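Local coordinates for extracellular solute-binding protein, family 1 (PDB 6FTH) that probably binds human milk oligosaccharides outside the cell and delivers them to an ABC transporter for uptake, at residues 198-203 with 290-295; 27-32 with 57-62; 454-459 with 511-516. All coordinates share one frame; numbering follows the deposited sequence.

Interaction 1: residues 198-203 with 290-295; sequences PMNIRK and AKTGVS
Met-199 and Val-294 pair as a short parallel beta bridge, their CA atoms 4.5 Å apart, where strand 197-199 runs along the edge of strand 292-297. Two backbone bonds frame the bridge. The firmer runs from Asn-200 N to Val-294 O, 3.0 Å long and nearly straight at 165°. The other, from Val-294 N to Pro-198 O, is short at 2.8 Å but bent to 119°, and so weak. The same Val-294 O also receives a CA-H...O contact from Met-199 CA. Glycine suits position 293 because a CB there would point at the partner strand and run into Pro-198 O.

On the face that carries Met-199 and Val-294, the two side chains cross obliquely. Met-199 is extended, CG anti to the backbone N (chi1 179°), and its CG comes within 4.0 Å of Val-294 CG1, with SD and CE following past the same methyl. Leu-180 of helix 173-185 packs against both residues. Elsewhere, Thr-292 CG2 rests 3.9 Å from Asn-200 CB, while the polar ends of these two residues, Thr-292 OG1 and Asn-200 ND2, both bond to Gln-283 OE1 of helix 276-284.

The chemistry divides: supple methionine and branched valine fill an apolar layer under one helix, while threonine and asparagine meet through methyl and methylene, and the hydroxyl of one and the amide nitrogen of the other are satisfied by a second helix.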
ATOM      1  N   PRO A 198      26.106  -2.184  -0.536  1.00 13.94           N
ATOM      2  CA  PRO A 198      25.656  -3.566  -0.359  1.00 15.45           C
ATOM      3  C   PRO A 198      24.166  -3.676  -0.108  1.00 14.65           C
ATOM      4  O   PRO A 198      23.495  -4.470  -0.772  1.00 13.63           O
ATOM      5  CB  PRO A 198      26.519  -4.056   0.802  1.00 13.35           C
ATOM      6  CG  PRO A 198      27.766  -3.226   0.679  1.00 15.10           C
ATOM      7  CD  PRO A 198      27.273  -1.889   0.316  1.00 16.60           C
ATOM      8  N   MET A 199      23.649  -2.908   0.841  1.00 14.60           N
ATOM      9  CA  MET A 199      22.223  -2.846   1.128  1.00 13.71           C
ATOM     10  C   MET A 199      21.854  -1.377   1.308  1.00 12.28           C
ATOM     11  O   MET A 199      22.572  -0.643   1.994  1.00 15.39           O
ATOM     12  CB  MET A 199      21.905  -3.638   2.401  1.00 14.21           C
ATOM     13  CG  MET A 199      20.451  -3.601   2.776  1.00 14.39           C
ATOM     14  SD  MET A 199      20.086  -4.811   4.076  1.00 15.40           S
ATOM     15  CE  MET A 199      18.270  -4.698   4.173  1.00 15.54           C
ATOM     16  N   ASN A 200      20.754  -0.955   0.679  1.00 13.05           N
ATOM     17  CA  ASN A 200      20.232   0.393   0.810  1.00 13.40           C
ATOM     18  C   ASN A 200      18.848   0.350   1.440  1.00 14.63           C
ATOM     19  O   ASN A 200      18.003  -0.460   1.041  1.00 15.64           O
ATOM     20  CB  ASN A 200      20.182   1.109  -0.532  1.00 15.00           C
ATOM     21  CG  ASN A 200      20.455   2.590  -0.390  1.00 19.21           C
ATOM     22  OD1 ASN A 200      20.570   3.110   0.715  1.00 20.63           O
ATOM     23  ND2 ASN A 200      20.512   3.280  -1.505  1.00 19.47           N
ATOM     24  N   ILE A 201      18.631   1.213   2.432  1.00 16.07           N
ATOM     25  CA  ILE A 201      17.359   1.297   3.129  1.00 13.82           C
ATOM     26  C   ILE A 201      16.894   2.748   3.130  1.00 15.26           C
ATOM     27  O   ILE A 201      17.701   3.685   3.094  1.00 15.43           O
ATOM     28  CB  ILE A 201      17.448   0.737   4.576  1.00 15.16           C
ATOM     29  CG1 ILE A 201      18.571   1.413   5.374  1.00 13.71           C
ATOM     30  CG2 ILE A 201      17.640  -0.777   4.560  1.00 16.77           C
ATOM     31  CD1 ILE A 201      18.501   1.157   6.890  1.00 14.50           C
ATOM     32  N   ARG A 202      15.579   2.921   3.170  1.00 13.61           N
ATOM     33  CA  ARG A 202      14.930   4.219   3.268  1.00 15.57           C
ATOM     34  C   ARG A 202      15.059   4.795   4.666  1.00 18.30           C
ATOM     35  O   ARG A 202      15.124   4.066   5.660  1.00 15.11           O
ATOM     36  CB  ARG A 202      13.429   4.066   3.020  1.00 17.82           C
ATOM     37  CG  ARG A 202      13.046   3.884   1.559  1.00 19.40           C
ATOM     38  CD  ARG A 202      11.521   3.839   1.384  1.00 20.22           C
ATOM     39  NE  ARG A 202      11.131   4.305   0.047  1.00 21.48           N
ATOM     40  CZ  ARG A 202       9.890   4.606  -0.325  1.00 27.32           C
ATOM     41  NH1 ARG A 202       8.876   4.474   0.524  1.00 21.28           N
ATOM     42  NH2 ARG A 202       9.666   5.050  -1.556  1.00 26.38           N
ATOM     43  N   LYS A 203      15.041   6.126   4.740  1.00 15.79           N
ATOM     44  CA  LYS A 203      14.974   6.790   6.023  1.00 15.39           C
ATOM     45  C   LYS A 203      13.618   6.513   6.662  1.00 15.06           C
ATOM     46  O   LYS A 203      12.696   6.022   6.017  1.00 13.78           O
ATOM     47  CB  LYS A 203      15.177   8.304   5.853  1.00 15.20           C
ATOM     48  CG  LYS A 203      14.024   9.033   5.164  1.00 16.57           C
ATOM     49  CD  LYS A 203      14.270  10.561   5.112  1.00 18.15           C
ATOM     50  CE  LYS A 203      14.158  11.232   6.459  1.00 27.88           C
ATOM     51  NZ  LYS A 203      12.751  11.207   6.980  1.00 34.52           N
ATOM     52  N   ALA A 290      25.052  -1.333 -12.237  1.00 20.67           N
ATOM     53  CA  ALA A 290      24.317  -1.545 -10.999  1.00 18.60           C
ATOM     54  C   ALA A 290      25.149  -1.076  -9.816  1.00 19.24           C
ATOM     55  O   ALA A 290      26.364  -1.288  -9.775  1.00 18.35           O
ATOM     56  CB  ALA A 290      24.013  -3.029 -10.834  1.00 18.29           C
ATOM     57  N   LYS A 291      24.481  -0.474  -8.829  1.00 17.44           N
ATOM     58  CA  LYS A 291      25.134   0.044  -7.632  1.00 15.45           C
ATOM     59  C   LYS A 291      24.732  -0.654  -6.344  1.00 15.75           C
ATOM     60  O   LYS A 291      25.558  -0.745  -5.436  1.00 16.75           O
ATOM     61  CB  LYS A 291      24.842   1.539  -7.457  1.00 21.24           C
ATOM     62  CG  LYS A 291      25.267   2.400  -8.628  1.00 34.84           C
ATOM     63  CD  LYS A 291      26.772   2.623  -8.663  1.00 29.81           C
ATOM     64  CE  LYS A 291      27.128   3.551  -9.809  1.00 33.91           C
ATOM     65  NZ  LYS A 291      28.596   3.856  -9.859  1.00 37.96           N
ATOM     66  N   THR A 292      23.501  -1.155  -6.233  1.00 16.86           N
ATOM     67  CA  THR A 292      22.980  -1.639  -4.955  1.00 14.56           C
ATOM     68  C   THR A 292      22.796  -3.152  -4.955  1.00 12.41           C
ATOM     69  O   THR A 292      22.257  -3.731  -5.900  1.00 15.23           O
ATOM     70  CB  THR A 292      21.656  -0.952  -4.678  1.00 16.10           C
ATOM     71  OG1 THR A 292      21.853   0.468  -4.640  1.00 17.97           O
ATOM     72  CG2 THR A 292      21.071  -1.408  -3.335  1.00 15.89           C
ATOM     73  N   GLY A 293      23.219  -3.793  -3.863  1.00 13.05           N
ATOM     74  CA  GLY A 293      23.131  -5.231  -3.751  1.00 14.29           C
ATOM     75  C   GLY A 293      21.754  -5.715  -3.310  1.00 14.36           C
ATOM     76  O   GLY A 293      21.203  -6.647  -3.913  1.00 12.82           O
ATOM     77  N   VAL A 294      21.194  -5.059  -2.291  1.00 12.97           N
ATOM     78  CA  VAL A 294      19.943  -5.475  -1.652  1.00 13.04           C
ATOM     79  C   VAL A 294      19.104  -4.231  -1.367  1.00 11.94           C
ATOM     80  O   VAL A 294      19.619  -3.231  -0.861  1.00 12.89           O
ATOM     81  CB  VAL A 294      20.225  -6.249  -0.343  1.00 12.47           C
ATOM     82  CG1 VAL A 294      18.910  -6.489   0.434  1.00 14.51           C
ATOM     83  CG2 VAL A 294      20.941  -7.566  -0.621  1.00 13.09           C
ATOM     84  N   SER A 295      17.814  -4.292  -1.675  1.00 12.06           N
ATOM     85  CA  SER A 295      16.911  -3.196  -1.346  1.00 11.07           C
ATOM     86  C   SER A 295      15.490  -3.732  -1.246  1.00 12.58           C
ATOM     87  O   SER A 295      15.196  -4.852  -1.667  1.00 14.36           O
ATOM     88  CB  SER A 295      16.998  -2.043  -2.351  1.00 15.83           C
ATOM     89  OG  SER A 295      16.491  -2.442  -3.598  1.00 16.22           O
TER

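Interaction 2: residues 27-32 with 57-62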
ATOM      1  N   LYS A  27     -32.482  16.889 -17.468  1.00 45.14           N
ATOM      2  CA  LYS A  27     -31.690  15.792 -16.925  1.00 36.87           C
ATOM      3  C   LYS A  27     -31.196  16.134 -15.519  1.00 35.86           C
ATOM      4  O   LYS A  27     -30.839  17.284 -15.249  1.00 32.96           O
ATOM      5  CB  LYS A  27     -30.495  15.499 -17.823  1.00 35.59           C
ATOM      6  CG  LYS A  27     -30.870  14.836 -19.132  1.00 37.72           C
ATOM      7  CD  LYS A  27     -29.666  14.201 -19.789  1.00 39.24           C
ATOM      8  CE  LYS A  27     -30.049  13.529 -21.093  1.00 42.48           C
ATOM      9  NZ  LYS A  27     -28.995  12.564 -21.525  1.00 41.26           N
ATOM     10  N   PRO A  28     -31.176  15.165 -14.604  1.00 29.47           N
ATOM     11  CA  PRO A  28     -30.693  15.459 -13.253  1.00 31.99           C
ATOM     12  C   PRO A  28     -29.215  15.791 -13.274  1.00 28.83           C
ATOM     13  O   PRO A  28     -28.432  15.177 -14.005  1.00 27.86           O
ATOM     14  CB  PRO A  28     -30.968  14.161 -12.480  1.00 30.07           C
ATOM     15  CG  PRO A  28     -31.063  13.098 -13.528  1.00 33.16           C
ATOM     16  CD  PRO A  28     -31.633  13.770 -14.736  1.00 30.97           C
ATOM     17  N   ILE A  29     -28.838  16.773 -12.455  1.00 27.28           N
ATOM     18  CA  ILE A  29     -27.449  17.192 -12.328  1.00 28.43           C
ATOM     19  C   ILE A  29     -26.840  16.513 -11.110  1.00 25.70           C
ATOM     20  O   ILE A  29     -27.469  16.406 -10.051  1.00 26.88           O
ATOM     21  CB  ILE A  29     -27.314  18.724 -12.241  1.00 30.73           C
ATOM     22  CG1 ILE A  29     -27.890  19.383 -13.493  1.00 30.30           C
ATOM     23  CG2 ILE A  29     -25.844  19.109 -12.111  1.00 33.31           C
ATOM     24  CD1 ILE A  29     -27.940  20.903 -13.396  1.00 34.70           C
ATOM     25  N   VAL A  30     -25.623  16.014 -11.283  1.00 25.45           N
ATOM     26  CA  VAL A  30     -24.860  15.363 -10.226  1.00 21.15           C
ATOM     27  C   VAL A  30     -23.484  15.996 -10.256  1.00 17.82           C
ATOM     28  O   VAL A  30     -22.788  15.908 -11.266  1.00 20.29           O
ATOM     29  CB  VAL A  30     -24.745  13.844 -10.455  1.00 22.68           C
ATOM     30  CG1 VAL A  30     -23.911  13.194  -9.344  1.00 24.31           C
ATOM     31  CG2 VAL A  30     -26.121  13.197 -10.549  1.00 25.87           C
ATOM     32  N   SER A  31     -23.095  16.644  -9.163  1.00 18.09           N
ATOM     33  CA  SER A  31     -21.729  17.133  -9.042  1.00 18.70           C
ATOM     34  C   SER A  31     -20.837  16.002  -8.550  1.00 18.47           C
ATOM     35  O   SER A  31     -21.224  15.236  -7.664  1.00 20.40           O
ATOM     36  CB  SER A  31     -21.641  18.320  -8.083  1.00 20.12           C
ATOM     37  OG  SER A  31     -22.242  18.039  -6.826  1.00 23.33           O
ATOM     38  N   VAL A  32     -19.666  15.874  -9.163  1.00 19.03           N
ATOM     39  CA  VAL A  32     -18.745  14.776  -8.874  1.00 16.91           C
ATOM     40  C   VAL A  32     -17.350  15.343  -8.635  1.00 16.50           C
ATOM     41  O   VAL A  32     -16.689  15.805  -9.572  1.00 19.48           O
ATOM     42  CB  VAL A  32     -18.719  13.730  -9.992  1.00 16.55           C
ATOM     43  CG1 VAL A  32     -17.825  12.569  -9.580  1.00 18.07           C
ATOM     44  CG2 VAL A  32     -20.109  13.231 -10.306  1.00 16.07           C
ATOM     45  N   ASP A  57     -27.799   9.120 -18.230  1.00 24.19           N
ATOM     46  CA  ASP A  57     -28.929   9.993 -18.531  1.00 25.37           C
ATOM     47  C   ASP A  57     -28.993  11.145 -17.533  1.00 27.23           C
ATOM     48  O   ASP A  57     -30.061  11.522 -17.054  1.00 24.70           O
ATOM     49  CB  ASP A  57     -30.240   9.212 -18.559  1.00 26.07           C
ATOM     50  CG  ASP A  57     -31.284   9.848 -19.457  1.00 32.56           C
ATOM     51  OD1 ASP A  57     -30.928  10.733 -20.265  1.00 28.86           O
ATOM     52  OD2 ASP A  57     -32.463   9.460 -19.350  1.00 34.50           O
ATOM     53  N   CYS A  58     -27.830  11.694 -17.193  1.00 25.00           N
ATOM     54  CA  CYS A  58     -27.744  12.800 -16.254  1.00 28.88           C
ATOM     55  C   CYS A  58     -26.692  13.767 -16.763  1.00 25.34           C
ATOM     56  O   CYS A  58     -26.005  13.510 -17.751  1.00 27.81           O
ATOM     57  CB  CYS A  58     -27.404  12.318 -14.834  1.00 28.40           C
ATOM     58  SG  CYS A  58     -25.711  11.746 -14.640  1.00 29.96           S
ATOM     59  N   LYS A  59     -26.587  14.905 -16.097  1.00 27.49           N
ATOM     60  CA  LYS A  59     -25.526  15.858 -16.372  1.00 26.04           C
ATOM     61  C   LYS A  59     -24.523  15.767 -15.236  1.00 24.46           C
ATOM     62  O   LYS A  59     -24.894  15.960 -14.073  1.00 24.15           O
ATOM     63  CB  LYS A  59     -26.085  17.274 -16.474  1.00 27.49           C
ATOM     64  CG  LYS A  59     -25.016  18.345 -16.615  1.00 30.41           C
ATOM     65  CD  LYS A  59     -24.251  18.205 -17.916  1.00 34.86           C
ATOM     66  CE  LYS A  59     -23.004  19.072 -17.924  1.00 39.30           C
ATOM     67  NZ  LYS A  59     -23.166  20.255 -17.033  1.00 50.10           N
ATOM     68  N   ILE A  60     -23.265  15.473 -15.573  1.00 25.84           N
ATOM     69  CA  ILE A  60     -22.188  15.384 -14.587  1.00 22.14           C
ATOM     70  C   ILE A  60     -21.412  16.691 -14.593  1.00 23.06           C
ATOM     71  O   ILE A  60     -20.885  17.117 -15.630  1.00 25.57           O
ATOM     72  CB  ILE A  60     -21.262  14.191 -14.853  1.00 24.45           C
ATOM     73  CG1 ILE A  60     -22.048  12.880 -14.749  1.00 26.36           C
ATOM     74  CG2 ILE A  60     -20.098  14.216 -13.861  1.00 23.97           C
ATOM     75  CD1 ILE A  60     -21.261  11.656 -15.166  1.00 24.12           C
ATOM     76  N   GLU A  61     -21.325  17.317 -13.434  1.00 23.98           N
ATOM     77  CA  GLU A  61     -20.465  18.478 -13.241  1.00 24.21           C
ATOM     78  C   GLU A  61     -19.202  17.995 -12.539  1.00 23.02           C
ATOM     79  O   GLU A  61     -19.180  17.836 -11.314  1.00 23.78           O
ATOM     80  CB  GLU A  61     -21.208  19.535 -12.436  1.00 26.02           C
ATOM     81  CG  GLU A  61     -22.431  20.058 -13.173  1.00 37.42           C
ATOM     82  CD  GLU A  61     -23.018  21.313 -12.550  1.00 44.71           C
ATOM     83  OE1 GLU A  61     -22.693  21.620 -11.379  1.00 44.44           O
ATOM     84  OE2 GLU A  61     -23.806  21.989 -13.241  1.00 44.02           O
ATOM     85  N   TRP A  62     -18.146  17.769 -13.320  1.00 22.32           N
ATOM     86  CA  TRP A  62     -16.902  17.243 -12.777  1.00 22.60           C
ATOM     87  C   TRP A  62     -16.135  18.361 -12.082  1.00 25.30           C
ATOM     88  O   TRP A  62     -16.073  19.497 -12.570  1.00 25.40           O
ATOM     89  CB  TRP A  62     -16.019  16.666 -13.889  1.00 25.53           C
ATOM     90  CG  TRP A  62     -16.580  15.504 -14.687  1.00 25.46           C
ATOM     91  CD1 TRP A  62     -17.074  15.549 -15.956  1.00 25.99           C
ATOM     92  CD2 TRP A  62     -16.662  14.127 -14.281  1.00 25.25           C
ATOM     93  NE1 TRP A  62     -17.466  14.306 -16.363  1.00 25.15           N
ATOM     94  CE2 TRP A  62     -17.229  13.412 -15.353  1.00 23.41           C
ATOM     95  CE3 TRP A  62     -16.327  13.436 -13.115  1.00 24.46           C
ATOM     96  CZ2 TRP A  62     -17.464  12.049 -15.298  1.00 22.31           C
ATOM     97  CZ3 TRP A  62     -16.564  12.083 -13.063  1.00 24.55           C
ATOM     98  CH2 TRP A  62     -17.130  11.402 -14.152  1.00 24.72           C
TER
HETATM   99  O   HOH W   1     -26.538  12.549 -20.281  1.00 33.00           O
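Pro-28, Val-30 and Val-32 pair with Lys-59 and Glu-61 through four backbone hydrogen bonds, as parallel strands, from Lys-59 N and Pro-28 O through to Val-32 N and Glu-61 O. The link from Val-30 N to Lys-59 O is 2.9 Å long. CA-H...O contacts from Ile-29, Ile-60, Ser-31 and Trp-62 accompany them.

The charged contact lies at the start of the pair. Lys-27 stretches its long chain across the Asp-57 side chain at about a right angle, and NZ forms a salt bridge with Asp-57 OD1 at 2.9 Å, though weak as a hydrogen bond. A water accepting from Lys-27 NZ donates to Cys-58 O.

Apolar contacts lie on the buried face, where Val-32 uses both branches: CG2 meets Ile-60 CG2 at 3.7 Å, and CG1, anti to the backbone N (chi1 -176°), lies alongside the indole, 3.7 Å from Trp-62 CZ3. Beta-branched residues suit such extended backbone. On the other face, Ile-29 CG2 makes a plain van der Waals contact with the exposed Glu-61, 3.6 Å from its CD.

Helix 47-56, ending in a Schellman motif at Asp-57, connects the strands, a beta-alpha-beta unit characteristic of the alpha/beta lobes of periplasmic-binding-protein folds.

Interaction 3: residues 454-459 with 511-516; sequences NPDPTD and QKWYDI
Trp-513 meets the 454-459 segment with both a face and an edge of its indole. The polar contacts converge on Asp-459 OD2, which accepts two bonds. Trp-513 NE1 donates to the anti lone pair of Asp-459 OD2 at 2.7 Å, with 154° at the hydrogen, and Lys-512 NZ, also 2.7 Å from OD2, takes the syn lone pair in a salt bridge. Lysine suits this place because its chain is long enough to bring the ammonium to the carboxylate, where its charge would probably help hold Asp-459 ionised.

Over one indole face, Pro-455 CA stands 3.6 Å from the centroid of the five-membered ring, 1° off its normal, in a CH-pi contact. Proline adds a rigid apolar ring, whose CB reaches Trp-513 CD1 at 3.6 Å. Asp-456 N sits above the same face, while its CG lies by the rim, 3.4 Å from Trp-513 CZ2.

Asp-456 is also the N-cap of helix 457-484: with CG between the backbone N and the carbonyl carbon (chi1 74°), its OD1 accepts from Asp-459 N at 2.9 Å. An alanine in place of Trp-513 would probably leave Pro-455 without the ring its CA-H packs on and Asp-459 OD2 with Lys-512 as its one remaining donor across the contact.

The contact joins the N-terminal end of helix 457-484 to helix 503-518, whose Tyr-514 packs on Val-242 of strand 241-244.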
ATOM      1  N   ASN A 454     -11.658  -1.544  11.791  1.00 21.83           N
ATOM      2  CA  ASN A 454     -11.856  -0.090  11.756  1.00 23.80           C
ATOM      3  C   ASN A 454     -12.316   0.389  13.137  1.00 18.01           C
ATOM      4  O   ASN A 454     -13.500   0.219  13.468  1.00 21.43           O
ATOM      5  CB  ASN A 454     -12.952   0.240  10.727  1.00 27.33           C
ATOM      6  CG  ASN A 454     -12.666  -0.301   9.306  1.00 32.91           C
ATOM      7  OD1 ASN A 454     -13.546  -0.902   8.643  1.00 33.12           O
ATOM      8  ND2 ASN A 454     -11.464  -0.054   8.823  1.00 35.12           N
ATOM      9  N   PRO A 455     -11.445   0.995  13.961  1.00 16.02           N
ATOM     10  CA  PRO A 455     -11.911   1.545  15.251  1.00 19.97           C
ATOM     11  C   PRO A 455     -12.917   2.661  15.043  1.00 27.14           C
ATOM     12  O   PRO A 455     -12.867   3.391  14.053  1.00 24.70           O
ATOM     13  CB  PRO A 455     -10.632   2.089  15.886  1.00 21.36           C
ATOM     14  CG  PRO A 455      -9.521   1.313  15.243  1.00 22.73           C
ATOM     15  CD  PRO A 455      -9.987   1.130  13.835  1.00 18.32           C
ATOM     16  N   ASP A 456     -13.825   2.806  16.009  1.00 23.09           N
ATOM     17  CA  ASP A 456     -14.827   3.850  15.934  1.00 23.07           C
ATOM     18  C   ASP A 456     -14.186   5.223  16.119  1.00 19.02           C
ATOM     19  O   ASP A 456     -12.983   5.346  16.371  1.00 18.74           O
ATOM     20  CB  ASP A 456     -15.973   3.560  16.906  1.00 20.75           C
ATOM     21  CG  ASP A 456     -15.625   3.811  18.372  1.00 20.76           C
ATOM     22  OD1 ASP A 456     -14.509   4.259  18.714  1.00 19.81           O
ATOM     23  OD2 ASP A 456     -16.510   3.533  19.199  1.00 26.14           O
ATOM     24  N   PRO A 457     -14.966   6.296  15.931  1.00 20.08           N
ATOM     25  CA  PRO A 457     -14.358   7.629  15.930  1.00 20.05           C
ATOM     26  C   PRO A 457     -13.681   7.990  17.223  1.00 15.94           C
ATOM     27  O   PRO A 457     -12.580   8.545  17.187  1.00 17.69           O
ATOM     28  CB  PRO A 457     -15.538   8.565  15.614  1.00 23.43           C
ATOM     29  CG  PRO A 457     -16.536   7.715  14.968  1.00 26.44           C
ATOM     30  CD  PRO A 457     -16.395   6.351  15.569  1.00 26.12           C
ATOM     31  N   THR A 458     -14.277   7.648  18.373  1.00 17.16           N
ATOM     32  CA  THR A 458     -13.665   7.993  19.647  1.00 17.05           C
ATOM     33  C   THR A 458     -12.332   7.278  19.804  1.00 15.43           C
ATOM     34  O   THR A 458     -11.323   7.876  20.195  1.00 16.55           O
ATOM     35  CB  THR A 458     -14.610   7.606  20.793  1.00 19.44           C
ATOM     36  OG1 THR A 458     -15.812   8.383  20.725  1.00 22.10           O
ATOM     37  CG2 THR A 458     -13.954   7.849  22.138  1.00 22.21           C
ATOM     38  N   ASP A 459     -12.318   5.976  19.515  1.00 14.34           N
ATOM     39  CA  ASP A 459     -11.086   5.227  19.680  1.00 15.20           C
ATOM     40  C   ASP A 459     -10.057   5.612  18.623  1.00 14.08           C
ATOM     41  O   ASP A 459      -8.858   5.629  18.915  1.00 14.95           O
ATOM     42  CB  ASP A 459     -11.359   3.726  19.648  1.00 14.11           C
ATOM     43  CG  ASP A 459     -11.930   3.201  20.954  1.00 15.69           C
ATOM     44  OD1 ASP A 459     -12.018   3.951  21.953  1.00 16.77           O
ATOM     45  OD2 ASP A 459     -12.303   2.027  20.948  1.00 13.94           O
ATOM     46  N   GLN A 511      -6.763  -4.500  20.229  1.00 10.50           N
ATOM     47  CA  GLN A 511      -7.267  -5.828  20.567  1.00  9.88           C
ATOM     48  C   GLN A 511      -8.787  -5.851  20.557  1.00 13.95           C
ATOM     49  O   GLN A 511      -9.404  -6.810  20.077  1.00 12.36           O
ATOM     50  CB  GLN A 511      -6.761  -6.279  21.931  1.00 11.01           C
ATOM     51  CG  GLN A 511      -7.259  -7.663  22.340  1.00 11.14           C
ATOM     52  CD  GLN A 511      -6.479  -8.795  21.681  1.00 12.00           C
ATOM     53  OE1 GLN A 511      -5.293  -8.988  21.965  1.00 12.09           O
ATOM     54  NE2 GLN A 511      -7.155  -9.569  20.837  1.00 12.69           N
ATOM     55  N   LYS A 512      -9.411  -4.826  21.127  1.00 12.81           N
ATOM     56  CA  LYS A 512     -10.868  -4.782  21.197  1.00 11.81           C
ATOM     57  C   LYS A 512     -11.489  -4.811  19.810  1.00 13.90           C
ATOM     58  O   LYS A 512     -12.403  -5.594  19.546  1.00 15.11           O
ATOM     59  CB  LYS A 512     -11.306  -3.523  21.943  1.00 12.46           C
ATOM     60  CG  LYS A 512     -12.821  -3.380  22.034  1.00 14.00           C
ATOM     61  CD  LYS A 512     -13.233  -2.173  22.819  1.00 13.97           C
ATOM     62  CE  LYS A 512     -12.949  -0.920  22.059  1.00 12.86           C
ATOM     63  NZ  LYS A 512     -13.439   0.323  22.754  1.00 14.79           N
ATOM     64  N   TRP A 513     -11.032  -3.941  18.916  1.00 13.45           N
ATOM     65  CA  TRP A 513     -11.649  -3.894  17.588  1.00 14.22           C
ATOM     66  C   TRP A 513     -11.289  -5.124  16.769  1.00 15.46           C
ATOM     67  O   TRP A 513     -12.120  -5.648  16.018  1.00 15.59           O
ATOM     68  CB  TRP A 513     -11.257  -2.613  16.872  1.00 12.66           C
ATOM     69  CG  TRP A 513     -11.933  -1.442  17.505  1.00 13.52           C
ATOM     70  CD1 TRP A 513     -11.368  -0.515  18.329  1.00 13.13           C
ATOM     71  CD2 TRP A 513     -13.332  -1.150  17.467  1.00 17.37           C
ATOM     72  NE1 TRP A 513     -12.333   0.361  18.794  1.00 14.86           N
ATOM     73  CE2 TRP A 513     -13.545  -0.020  18.289  1.00 16.43           C
ATOM     74  CE3 TRP A 513     -14.430  -1.736  16.825  1.00 22.58           C
ATOM     75  CZ2 TRP A 513     -14.808   0.560  18.447  1.00 19.76           C
ATOM     76  CZ3 TRP A 513     -15.687  -1.162  16.991  1.00 26.93           C
ATOM     77  CH2 TRP A 513     -15.861  -0.026  17.801  1.00 19.28           C
ATOM     78  N   TYR A 514     -10.059  -5.616  16.920  1.00 12.23           N
ATOM     79  CA  TYR A 514      -9.711  -6.882  16.291  1.00 13.79           C
ATOM     80  C   TYR A 514     -10.681  -7.982  16.714  1.00 14.45           C
ATOM     81  O   TYR A 514     -11.168  -8.760  15.884  1.00 15.96           O
ATOM     82  CB  TYR A 514      -8.280  -7.219  16.671  1.00 12.20           C
ATOM     83  CG  TYR A 514      -7.818  -8.580  16.274  1.00 12.30           C
ATOM     84  CD1 TYR A 514      -7.277  -8.830  15.007  1.00 13.37           C
ATOM     85  CD2 TYR A 514      -7.882  -9.619  17.174  1.00 13.38           C
ATOM     86  CE1 TYR A 514      -6.831 -10.102  14.648  1.00 13.09           C
ATOM     87  CE2 TYR A 514      -7.434 -10.880  16.835  1.00 13.26           C
ATOM     88  CZ  TYR A 514      -6.903 -11.124  15.567  1.00 13.59           C
ATOM     89  OH  TYR A 514      -6.468 -12.407  15.251  1.00 13.78           O
ATOM     90  N   ASP A 515     -10.976  -8.060  18.005  1.00 13.41           N
ATOM     91  CA  ASP A 515     -11.907  -9.076  18.504  1.00 13.21           C
ATOM     92  C   ASP A 515     -13.311  -8.867  17.935  1.00 16.73           C
ATOM     93  O   ASP A 515     -13.956  -9.818  17.485  1.00 18.35           O
ATOM     94  CB  ASP A 515     -11.936  -9.051  20.035  1.00 15.52           C
ATOM     95  CG  ASP A 515     -10.672  -9.582  20.662  1.00 15.66           C
ATOM     96  OD1 ASP A 515      -9.855 -10.211  19.959  1.00 14.63           O
ATOM     97  OD2 ASP A 515     -10.493  -9.372  21.873  1.00 17.11           O
ATOM     98  N   ILE A 516     -13.801  -7.626  17.949  1.00 14.97           N
ATOM     99  CA  ILE A 516     -15.140  -7.329  17.423  1.00 16.86           C
ATOM    100  C   ILE A 516     -15.264  -7.810  15.980  1.00 18.54           C
ATOM    101  O   ILE A 516     -16.264  -8.435  15.597  1.00 19.71           O
ATOM    102  CB  ILE A 516     -15.438  -5.824  17.546  1.00 18.53           C
ATOM    103  CG1 ILE A 516     -15.709  -5.455  19.015  1.00 23.16           C
ATOM    104  CG2 ILE A 516     -16.611  -5.416  16.654  1.00 23.08           C
ATOM    105  CD1 ILE A 516     -15.767  -3.951  19.278  1.00 20.09           C
TER

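Overall arrangement
Along the chain the contacts follow one another in series: interaction 2 closes first, then interaction 1, then interaction 3. None touches another. Interactions 1 and 2 lie on opposite sides of the chain's centre, their own centres 50 Å apart, and each belongs to a different four-stranded mixed sheet, 197-199 with 292-297 in one and 29-36 with 59-66 in the other. Interaction 3 lies 38 Å from interaction 1 and 37 Å from interaction 2, centre to centre, and joins two late helices, 457-484 and 503-518. Two separate sheets agree with the two-lobed design of solute-binding proteins, in which ligand usually binds between the lobes.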